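Long-range contacts in putative outer membrane protein (LpxR) (Salmonella typhimurium, PDB 3FID), which is an outer-membrane enzyme that deacylates lipid A, probably by removing its 3'-acyloxyacyl chains: residues 2-6 with 205-209; 58-63 with 76-81; 105-111 with 136-142. All blocks are in the same frame, centred on the assembly; numbering follows the deposited sequence.

Interactions 2 and 3 join neighbouring strands of the barrel wall, while interaction 1 seats an inner loop against strand 2-9 and encloses both along the chain. Interactions 1 and 2 have centres about 25 Å apart, yet their near edges meet: Arg205 NH2 forms a salt bridge with Asp58 OD1 at 2.8 Å. Asp58 is hydrogen-bonded to His84, which binds zinc with His54 and Asp104, so this connection reaches the second shell of the metal site. Interactions 2 and 3, with centres about 13 Å apart, are joined where Phe79 O probably accepts a hydrogen bond from Ile137 N at 3.0 Å. Interactions 1 and 3 come no closer than about 11 Å between nearest atoms.

Interaction 1: residues 2-6 with 205-209; sequences SLAIS and RGLIH
Ser2 takes the closest polar hold on the crossing loop: the amide N of Ile208 donates to Ser2 OG over 3.0 Å, in an almost straight bond with 167° at the hydrogen. With chi1 at 68°, OG lies between the backbone N and the carbonyl carbon of its own residue, which raises it from the strand toward that amide. Serine suits the place as a short side chain whose hydroxyl can accept the N-H of a loop that is not in strand conformation.

Ala4 follows on the same face, its methyl carbon CB 3.4 Å from Gly206 O. The two backbones come together here, with the CA atoms of Ala4 and Gly206 5.3 Å apart. The methyl of Ala4 fills the space where a side chain of residue 206 would lie, and the positive phi of Gly206 (101°) would also press one against the preceding carbonyl oxygen, so glycine fits on both counts. Leu207 leans in with CD2, 4.1 Å from Ala4 CB, and adds an apolar touch.

Strand 2-9 belongs to the wall of a transmembrane beta-barrel. Ser2, Ala4 and Ser6 face inward, while Leu3 and Ile5 turn away, and the loop between helix 191-194 and strand 215-228 folds into the barrel interior against that row of two serines and an alanine.

At the far end Ser6 packs its CB 3.3 Å from Arg205 O, a buried carbonyl oxygen without a hydrogen-bond partner in the model. Ser6 OG, which also bonds to Asp291, accepts a hydrogen bond from a water at 2.7 Å. The same water accepts from Arg205 NE at 2.9 Å, while NH2 of this arginine forms a salt bridge with Asp58.

Interaction 2: residues 58-63 with 76-81; sequences DIYSPS and DRAFSA
Tyr60 and Ser80 form a hydrogen-bonded antiparallel pair. Tyr60 N donates to Ser80 O over 2.9 Å, nearly straight, and Ser80 N returns a bond to Tyr60 O at 3.1 Å, coming from above the carbonyl plane. Beyond this pair the strands give way to loop, and side chains take over the bonding.

Asp76 is the chief acceptor. Its OD2 takes the amide of Ser63 on the syn side, Ser63 N to Asp76 OD2 measuring 2.8 Å, and also a hydrogen bond from Asn66 ND2. Asp76 OD1 accepts one from a water at 2.8 Å, besides a weak bond from Arg77 N. That water also donates to Ser61 O and accepts from Ser63 OG, which hydrogen-bonds with Gly31 N as well, so a single molecule serves both segments. A carboxylate suits this site, where several donors converge. Ser61 OG donates to Pro62 O in the carbonyl plane, on a lone pair, at 2.9 Å.

Proline has no N-H to satisfy, and Pro62 instead lays CD over the face of the Phe79 ring, 3.4 Å from its centroid and 5° off the normal, a clear CH-pi contact. The guanidinium of Arg77 approaches the Tyr60 ring obliquely, the planes 23° apart, Arg77 NH2 being 3.9 Å from Tyr60 CD1. The bend at chi3 (-55°) helps bring it there; its NH1 makes salt bridges with Asp32 and Glu278.

Such an antiparallel pairing of consecutive strands, 49-60 and 80-94, frayed into a long polar connection, is characteristic of the probably extracellular rim of an outer-membrane beta-barrel.

Interaction 3: residues 105-111 with 136-142; sequences IGVIGPD and QIENRYG
Tyr141 OH donates to Asp111 OD2 over 2.7 Å, the shortest direct bond of this contact, meeting the carboxylate on its anti side and 19° out of its plane. The ring lies alongside Val107, pointing the same way, and so its hydroxyl comes to Asp111. Val107 CG2 sits over one face of the Tyr141 ring, 3.8 Å from the centroid and only 8° off the normal. This CH-pi contact follows from CG2 being anti to the backbone N, with CG1 at chi1 55°; the beta-branched side chain offers a methyl to the ring face.

A second bond reaches the same turn. Asn139 OD1 accepts the amide N of Asp111 at 3.0 Å, in the plane of its carbonyl and on a lone pair, so a side chain supplies the acceptor for an N-H at the start of a short 3-10 segment. Gly109 lets the chain swing into that segment at a point where Asn139 OD1 occupies the space a side chain would need, and places its CA 3.2 Å from Ile137 O in a CA-H...O contact. Pro110 then packs CB 3.8 Å from NE2 of Gln136.

Below the turn the strands 97-108 and 140-157 run as adjacent barrel staves. Gly106 with Gly142 and Ile108 with Arg140 are hydrogen-bonded pairs, Gly142 N meeting Gly106 O at 2.8 Å, while Val107 and Tyr141 form the non-hydrogen-bonded pair between them.

With the phenol donating to OD2, the carboxylate of Asp111 probably favours its charged form, though it is exposed and also touches a crystal neighbour, and the bond in turn would fix the direction of the tyrosine hydroxyl at the barrel's end.

Interaction 1: residues 2-6 with 205-209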
loop_
_atom_site.group_PDB
_atom_site.type_symbol
_atom_site.label_atom_id
_atom_site.label_comp_id
_atom_site.label_asym_id
_atom_site.label_seq_id
_atom_site.Cartn_x
_atom_site.Cartn_y
_atom_site.Cartn_z
ATOM N N SER A 2 -16.298 -4.507 -8.189
ATOM C CA SER A 2 -15.075 -5.294 -8.281
ATOM C C SER A 2 -14.794 -6.001 -6.959
ATOM O O SER A 2 -15.112 -5.484 -5.875
ATOM C CB SER A 2 -13.876 -4.469 -8.830
ATOM O OG SER A 2 -13.405 -3.423 -7.962
ATOM N N LEU A 3 -14.274 -7.218 -7.082
ATOM C CA LEU A 3 -13.812 -8.044 -5.977
ATOM C C LEU A 3 -12.314 -8.294 -6.272
ATOM O O LEU A 3 -11.961 -8.731 -7.373
ATOM C CB LEU A 3 -14.608 -9.356 -5.993
ATOM C CG LEU A 3 -14.554 -10.488 -4.958
ATOM C CD1 LEU A 3 -13.163 -11.083 -4.864
ATOM C CD2 LEU A 3 -15.037 -10.034 -3.605
ATOM N N ALA A 4 -11.447 -7.976 -5.313
ATOM C CA ALA A 4 -10.011 -8.015 -5.585
ATOM C C ALA A 4 -9.222 -8.736 -4.521
ATOM O O ALA A 4 -9.567 -8.664 -3.340
ATOM C CB ALA A 4 -9.461 -6.584 -5.758
ATOM N N ILE A 5 -8.158 -9.400 -4.958
ATOM C CA ILE A 5 -7.155 -10.000 -4.068
ATOM C C ILE A 5 -5.840 -9.311 -4.412
ATOM O O ILE A 5 -5.479 -9.235 -5.584
ATOM C CB ILE A 5 -6.949 -11.502 -4.399
ATOM C CG1 ILE A 5 -8.312 -12.193 -4.569
ATOM C CG2 ILE A 5 -6.022 -12.189 -3.339
ATOM C CD1 ILE A 5 -8.772 -13.027 -3.379
ATOM N N SER A 6 -5.101 -8.851 -3.410
ATOM C CA SER A 6 -3.808 -8.239 -3.712
ATOM C C SER A 6 -2.726 -8.791 -2.781
ATOM O O SER A 6 -2.944 -8.911 -1.573
ATOM C CB SER A 6 -3.883 -6.717 -3.637
ATOM O OG SER A 6 -2.594 -6.119 -3.920
ATOM N N ARG A 205 -5.094 -1.039 -4.022
ATOM C CA ARG A 205 -4.751 -2.457 -3.759
ATOM C C ARG A 205 -5.670 -3.426 -4.510
ATOM O O ARG A 205 -6.200 -4.384 -3.936
ATOM C CB ARG A 205 -4.764 -2.747 -2.240
ATOM C CG ARG A 205 -3.812 -1.814 -1.457
ATOM C CD ARG A 205 -3.753 -2.144 0.028
ATOM N NE ARG A 205 -3.068 -3.413 0.324
ATOM C CZ ARG A 205 -2.680 -3.771 1.553
ATOM N NH1 ARG A 205 -2.910 -2.953 2.574
ATOM N NH2 ARG A 205 -2.034 -4.925 1.769
ATOM N N GLY A 206 -5.853 -3.180 -5.800
ATOM C CA GLY A 206 -6.671 -4.078 -6.617
ATOM C C GLY A 206 -8.092 -3.616 -6.910
ATOM O O GLY A 206 -8.668 -4.027 -7.904
ATOM N N LEU A 207 -8.670 -2.784 -6.055
ATOM C CA LEU A 207 -10.013 -2.313 -6.329
ATOM C C LEU A 207 -10.016 -1.414 -7.562
ATOM O O LEU A 207 -9.080 -0.650 -7.790
ATOM C CB LEU A 207 -10.617 -1.617 -5.124
ATOM C CG LEU A 207 -10.749 -2.531 -3.902
ATOM C CD1 LEU A 207 -11.013 -1.691 -2.666
ATOM C CD2 LEU A 207 -11.836 -3.620 -4.140
ATOM N N ILE A 208 -11.069 -1.542 -8.358
ATOM C CA ILE A 208 -11.187 -0.809 -9.633
ATOM C C ILE A 208 -12.528 -0.076 -9.672
ATOM O O ILE A 208 -13.560 -0.661 -9.356
ATOM C CB ILE A 208 -11.055 -1.786 -10.852
ATOM C CG1 ILE A 208 -9.601 -2.306 -10.949
ATOM C CG2 ILE A 208 -11.495 -1.104 -12.183
ATOM C CD1 ILE A 208 -9.399 -3.486 -11.947
ATOM N N HIS A 209 -12.508 1.195 -10.062
ATOM C CA HIS A 209 -13.745 1.929 -10.350
ATOM C C HIS A 209 -13.731 2.157 -11.849
ATOM O O HIS A 209 -12.902 2.910 -12.350
ATOM C CB HIS A 209 -13.755 3.274 -9.617
ATOM C CG HIS A 209 -15.029 4.050 -9.785
ATOM N ND1 HIS A 209 -15.115 5.398 -9.522
ATOM C CD2 HIS A 209 -16.261 3.669 -10.204
ATOM C CE1 HIS A 209 -16.351 5.814 -9.751
ATOM N NE2 HIS A 209 -17.061 4.790 -10.186
HETATM O O HOH W 1 -1.621 -4.623 -1.829
HETATM O O HOH W 2 -1.445 -6.787 -0.461
#

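Interaction 2: residues 58-63 with 76-81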
loop_
_atom_site.group_PDB
_atom_site.type_symbol
_atom_site.label_atom_id
_atom_site.label_comp_id
_atom_site.label_asym_id
_atom_site.label_seq_id
_atom_site.Cartn_x
_atom_site.Cartn_y
_atom_site.Cartn_z
ATOM N N ASP A 58 -0.687 -6.435 6.860
ATOM C CA ASP A 58 0.615 -6.009 6.368
ATOM C C ASP A 58 1.669 -6.261 7.430
ATOM O O ASP A 58 1.401 -6.045 8.607
ATOM C CB ASP A 58 0.537 -4.540 6.037
ATOM C CG ASP A 58 -0.413 -4.289 4.898
ATOM O OD1 ASP A 58 -0.162 -4.884 3.817
ATOM O OD2 ASP A 58 -1.394 -3.557 5.120
ATOM N N ILE A 59 2.834 -6.751 6.993
ATOM C CA ILE A 59 3.907 -7.227 7.878
ATOM C C ILE A 59 5.173 -6.419 7.549
ATOM O O ILE A 59 5.513 -6.244 6.362
ATOM C CB ILE A 59 4.156 -8.728 7.664
ATOM C CG1 ILE A 59 2.837 -9.519 7.845
ATOM C CG2 ILE A 59 5.275 -9.281 8.651
ATOM C CD1 ILE A 59 3.023 -11.040 7.672
ATOM N N TYR A 60 5.822 -5.922 8.608
ATOM C CA TYR A 60 6.980 -5.026 8.527
ATOM C C TYR A 60 8.131 -5.677 9.272
ATOM O O TYR A 60 7.904 -6.423 10.230
ATOM C CB TYR A 60 6.662 -3.632 9.118
ATOM C CG TYR A 60 5.523 -3.006 8.337
ATOM C CD1 TYR A 60 5.765 -2.404 7.109
ATOM C CD2 TYR A 60 4.202 -3.090 8.789
ATOM C CE1 TYR A 60 4.717 -1.873 6.330
ATOM C CE2 TYR A 60 3.146 -2.553 8.027
ATOM C CZ TYR A 60 3.422 -1.956 6.800
ATOM O OH TYR A 60 2.412 -1.427 6.018
ATOM N N SER A 61 9.347 -5.398 8.806
ATOM C CA SER A 61 10.521 -6.250 9.142
ATOM C C SER A 61 11.792 -5.387 9.263
ATOM O O SER A 61 11.910 -4.363 8.566
ATOM C CB SER A 61 10.714 -7.313 8.046
ATOM O OG SER A 61 11.846 -8.157 8.331
ATOM N N PRO A 62 12.753 -5.797 10.146
ATOM C CA PRO A 62 14.124 -5.256 10.056
ATOM C C PRO A 62 14.749 -5.680 8.715
ATOM O O PRO A 62 14.218 -6.573 8.035
ATOM C CB PRO A 62 14.897 -5.952 11.202
ATOM C CG PRO A 62 13.959 -6.835 11.896
ATOM C CD PRO A 62 12.598 -6.789 11.220
ATOM N N SER A 63 15.881 -5.092 8.367
ATOM C CA SER A 63 16.484 -5.330 7.057
ATOM C C SER A 63 17.793 -6.087 7.195
ATOM O O SER A 63 18.437 -6.029 8.258
ATOM C CB SER A 63 16.708 -4.002 6.312
ATOM O OG SER A 63 15.471 -3.418 5.919
ATOM N N ASP A 76 17.051 0.091 13.655
ATOM C CA ASP A 76 16.276 -0.541 12.563
ATOM C C ASP A 76 14.869 -0.782 13.088
ATOM O O ASP A 76 14.639 -0.826 14.312
ATOM C CB ASP A 76 16.927 -1.869 12.101
ATOM C CG ASP A 76 16.471 -2.333 10.695
ATOM O OD1 ASP A 76 15.562 -1.729 10.062
ATOM O OD2 ASP A 76 17.030 -3.352 10.225
ATOM N N ARG A 77 13.901 -0.897 12.184
ATOM C CA ARG A 77 12.552 -1.171 12.648
ATOM C C ARG A 77 12.477 -2.559 13.283
ATOM O O ARG A 77 13.172 -3.497 12.878
ATOM C CB ARG A 77 11.494 -0.972 11.529
ATOM C CG ARG A 77 11.576 -1.928 10.394
ATOM C CD ARG A 77 10.978 -1.302 9.107
ATOM N NE ARG A 77 9.625 -0.842 9.294
ATOM C CZ ARG A 77 9.045 0.146 8.614
ATOM N NH1 ARG A 77 9.715 0.866 7.709
ATOM N NH2 ARG A 77 7.799 0.464 8.903
ATOM N N ALA A 78 11.643 -2.669 14.311
ATOM C CA ALA A 78 11.295 -3.951 14.894
ATOM C C ALA A 78 10.348 -4.696 13.947
ATOM O O ALA A 78 9.680 -4.054 13.128
ATOM C CB ALA A 78 10.572 -3.705 16.210
ATOM N N PHE A 79 10.243 -6.021 14.098
ATOM C CA PHE A 79 9.128 -6.760 13.490
ATOM C C PHE A 79 7.782 -6.168 13.981
ATOM O O PHE A 79 7.614 -5.835 15.168
ATOM C CB PHE A 79 9.220 -8.268 13.787
ATOM C CG PHE A 79 10.199 -9.017 12.899
ATOM C CD1 PHE A 79 9.859 -9.359 11.580
ATOM C CD2 PHE A 79 11.448 -9.388 13.378
ATOM C CE1 PHE A 79 10.774 -10.047 10.751
ATOM C CE2 PHE A 79 12.385 -10.091 12.576
ATOM C CZ PHE A 79 12.064 -10.423 11.268
ATOM N N SER A 80 6.829 -6.016 13.068
ATOM C CA SER A 80 5.461 -5.628 13.436
ATOM C C SER A 80 4.453 -6.078 12.370
ATOM O O SER A 80 4.823 -6.441 11.265
ATOM C CB SER A 80 5.331 -4.104 13.678
ATOM O OG SER A 80 5.476 -3.377 12.457
ATOM N N ALA A 81 3.178 -6.063 12.719
ATOM C CA ALA A 81 2.138 -6.252 11.704
ATOM C C ALA A 81 0.918 -5.393 12.000
ATOM O O ALA A 81 0.649 -5.024 13.149
ATOM C CB ALA A 81 1.752 -7.748 11.557
HETATM O O HOH W 3 13.981 -2.573 7.887
#

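Interaction 3: residues 105-111 with 136-142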
loop_
_atom_site.group_PDB
_atom_site.type_symbol
_atom_site.label_atom_id
_atom_site.label_comp_id
_atom_site.label_asym_id
_atom_site.label_seq_id
_atom_site.Cartn_x
_atom_site.Cartn_y
_atom_site.Cartn_z
ATOM N N ILE A 105 -10.781 0.073 11.246
ATOM C CA ILE A 105 -10.409 -0.315 12.593
ATOM C C ILE A 105 -9.315 -1.354 12.457
ATOM O O ILE A 105 -9.279 -2.131 11.502
ATOM C CB ILE A 105 -11.612 -0.858 13.398
ATOM C CG1 ILE A 105 -12.359 -1.931 12.592
ATOM C CG2 ILE A 105 -12.509 0.330 13.787
ATOM C CD1 ILE A 105 -13.654 -2.509 13.281
ATOM N N GLY A 106 -8.376 -1.332 13.380
ATOM C CA GLY A 106 -7.367 -2.353 13.362
ATOM C C GLY A 106 -6.474 -2.378 14.577
ATOM O O GLY A 106 -6.722 -1.695 15.603
ATOM N N VAL A 107 -5.418 -3.167 14.434
ATOM C CA VAL A 107 -4.419 -3.368 15.500
ATOM C C VAL A 107 -3.018 -3.482 14.892
ATOM O O VAL A 107 -2.836 -4.075 13.818
ATOM C CB VAL A 107 -4.729 -4.600 16.422
ATOM C CG1 VAL A 107 -4.894 -5.923 15.614
ATOM C CG2 VAL A 107 -3.662 -4.731 17.576
ATOM N N ILE A 108 -2.045 -2.866 15.569
ATOM C CA ILE A 108 -0.627 -3.155 15.328
ATOM C C ILE A 108 -0.114 -3.769 16.625
ATOM O O ILE A 108 -0.312 -3.190 17.699
ATOM C CB ILE A 108 0.168 -1.862 15.014
ATOM C CG1 ILE A 108 -0.333 -1.230 13.696
ATOM C CG2 ILE A 108 1.651 -2.154 14.932
ATOM C CD1 ILE A 108 0.115 0.230 13.476
ATOM N N GLY A 109 0.533 -4.922 16.529
ATOM C CA GLY A 109 1.000 -5.638 17.718
ATOM C C GLY A 109 0.913 -7.124 17.480
ATOM O O GLY A 109 0.564 -7.556 16.371
ATOM N N PRO A 110 1.264 -7.943 18.491
ATOM C CA PRO A 110 1.139 -9.404 18.341
ATOM C C PRO A 110 -0.270 -9.877 17.866
ATOM O O PRO A 110 -0.374 -10.838 17.108
ATOM C CB PRO A 110 1.427 -9.913 19.756
ATOM C CG PRO A 110 2.325 -8.910 20.317
ATOM C CD PRO A 110 1.847 -7.575 19.801
ATOM N N ASP A 111 -1.325 -9.188 18.289
ATOM C CA ASP A 111 -2.712 -9.514 17.896
ATOM C C ASP A 111 -2.969 -9.402 16.383
ATOM O O ASP A 111 -3.919 -9.992 15.878
ATOM C CB ASP A 111 -3.719 -8.639 18.656
ATOM C CG ASP A 111 -3.764 -8.962 20.153
ATOM O OD1 ASP A 111 -2.944 -9.807 20.598
ATOM O OD2 ASP A 111 -4.600 -8.352 20.865
ATOM N N GLN A 136 8.656 -8.154 18.929
ATOM C CA GLN A 136 7.843 -7.302 18.037
ATOM C C GLN A 136 7.222 -6.098 18.749
ATOM O O GLN A 136 7.198 -6.045 19.979
ATOM C CB GLN A 136 6.770 -8.146 17.316
ATOM C CG GLN A 136 5.607 -8.692 18.186
ATOM C CD GLN A 136 4.622 -9.482 17.337
ATOM O OE1 GLN A 136 4.041 -8.939 16.413
ATOM N NE2 GLN A 136 4.454 -10.773 17.637
ATOM N N ILE A 137 6.727 -5.124 17.973
ATOM C CA ILE A 137 5.964 -4.002 18.522
ATOM C C ILE A 137 4.723 -4.487 19.278
ATOM O O ILE A 137 3.985 -5.330 18.789
ATOM C CB ILE A 137 5.574 -2.948 17.422
ATOM C CG1 ILE A 137 6.841 -2.421 16.699
ATOM C CG2 ILE A 137 4.756 -1.798 18.012
ATOM C CD1 ILE A 137 7.867 -1.656 17.594
ATOM N N GLU A 138 4.508 -3.943 20.472
ATOM C CA GLU A 138 3.381 -4.332 21.335
ATOM C C GLU A 138 2.032 -3.780 20.858
ATOM O O GLU A 138 1.989 -2.779 20.116
ATOM C CB GLU A 138 3.638 -3.831 22.749
ATOM C CG GLU A 138 3.416 -2.338 22.927
ATOM C CD GLU A 138 3.804 -1.850 24.335
ATOM O OE1 GLU A 138 3.852 -0.625 24.543
ATOM O OE2 GLU A 138 4.082 -2.688 25.206
ATOM N N ASN A 139 0.942 -4.398 21.323
ATOM C CA ASN A 139 -0.417 -4.093 20.855
ATOM C C ASN A 139 -0.826 -2.636 21.050
ATOM O O ASN A 139 -0.611 -2.056 22.124
ATOM C CB ASN A 139 -1.464 -4.981 21.540
ATOM C CG ASN A 139 -1.447 -6.424 21.050
ATOM O OD1 ASN A 139 -1.337 -6.685 19.854
ATOM N ND2 ASN A 139 -1.571 -7.378 21.988
ATOM N N ARG A 140 -1.404 -2.057 19.997
ATOM C CA ARG A 140 -2.217 -0.865 20.111
ATOM C C ARG A 140 -3.341 -1.018 19.115
ATOM O O ARG A 140 -3.096 -1.235 17.937
ATOM C CB ARG A 140 -1.454 0.428 19.849
ATOM C CG ARG A 140 -2.394 1.624 19.953
ATOM C CD ARG A 140 -1.730 2.924 19.673
ATOM N NE ARG A 140 -0.747 3.286 20.685
ATOM C CZ ARG A 140 -0.017 4.398 20.618
ATOM N NH1 ARG A 140 -0.177 5.245 19.588
ATOM N NH2 ARG A 140 0.870 4.668 21.567
ATOM N N TYR A 141 -4.571 -0.961 19.624
ATOM C CA TYR A 141 -5.779 -1.069 18.817
ATOM C C TYR A 141 -6.134 0.334 18.454
ATOM O O TYR A 141 -5.875 1.262 19.231
ATOM C CB TYR A 141 -6.918 -1.684 19.638
ATOM C CG TYR A 141 -6.878 -3.174 19.631
ATOM C CD1 TYR A 141 -7.616 -3.905 18.701
ATOM C CD2 TYR A 141 -6.075 -3.873 20.549
ATOM C CE1 TYR A 141 -7.552 -5.308 18.660
ATOM C CE2 TYR A 141 -6.022 -5.268 20.525
ATOM C CZ TYR A 141 -6.764 -5.973 19.572
ATOM O OH TYR A 141 -6.707 -7.342 19.553
ATOM N N GLY A 142 -6.715 0.521 17.276
ATOM C CA GLY A 142 -7.046 1.874 16.881
ATOM C C GLY A 142 -7.866 1.965 15.625
ATOM O O GLY A 142 -8.425 0.980 15.156
HETATM O O HOH W 4 1.822 -9.300 14.793
HETATM O O HOH W 5 2.299 -12.004 15.896
#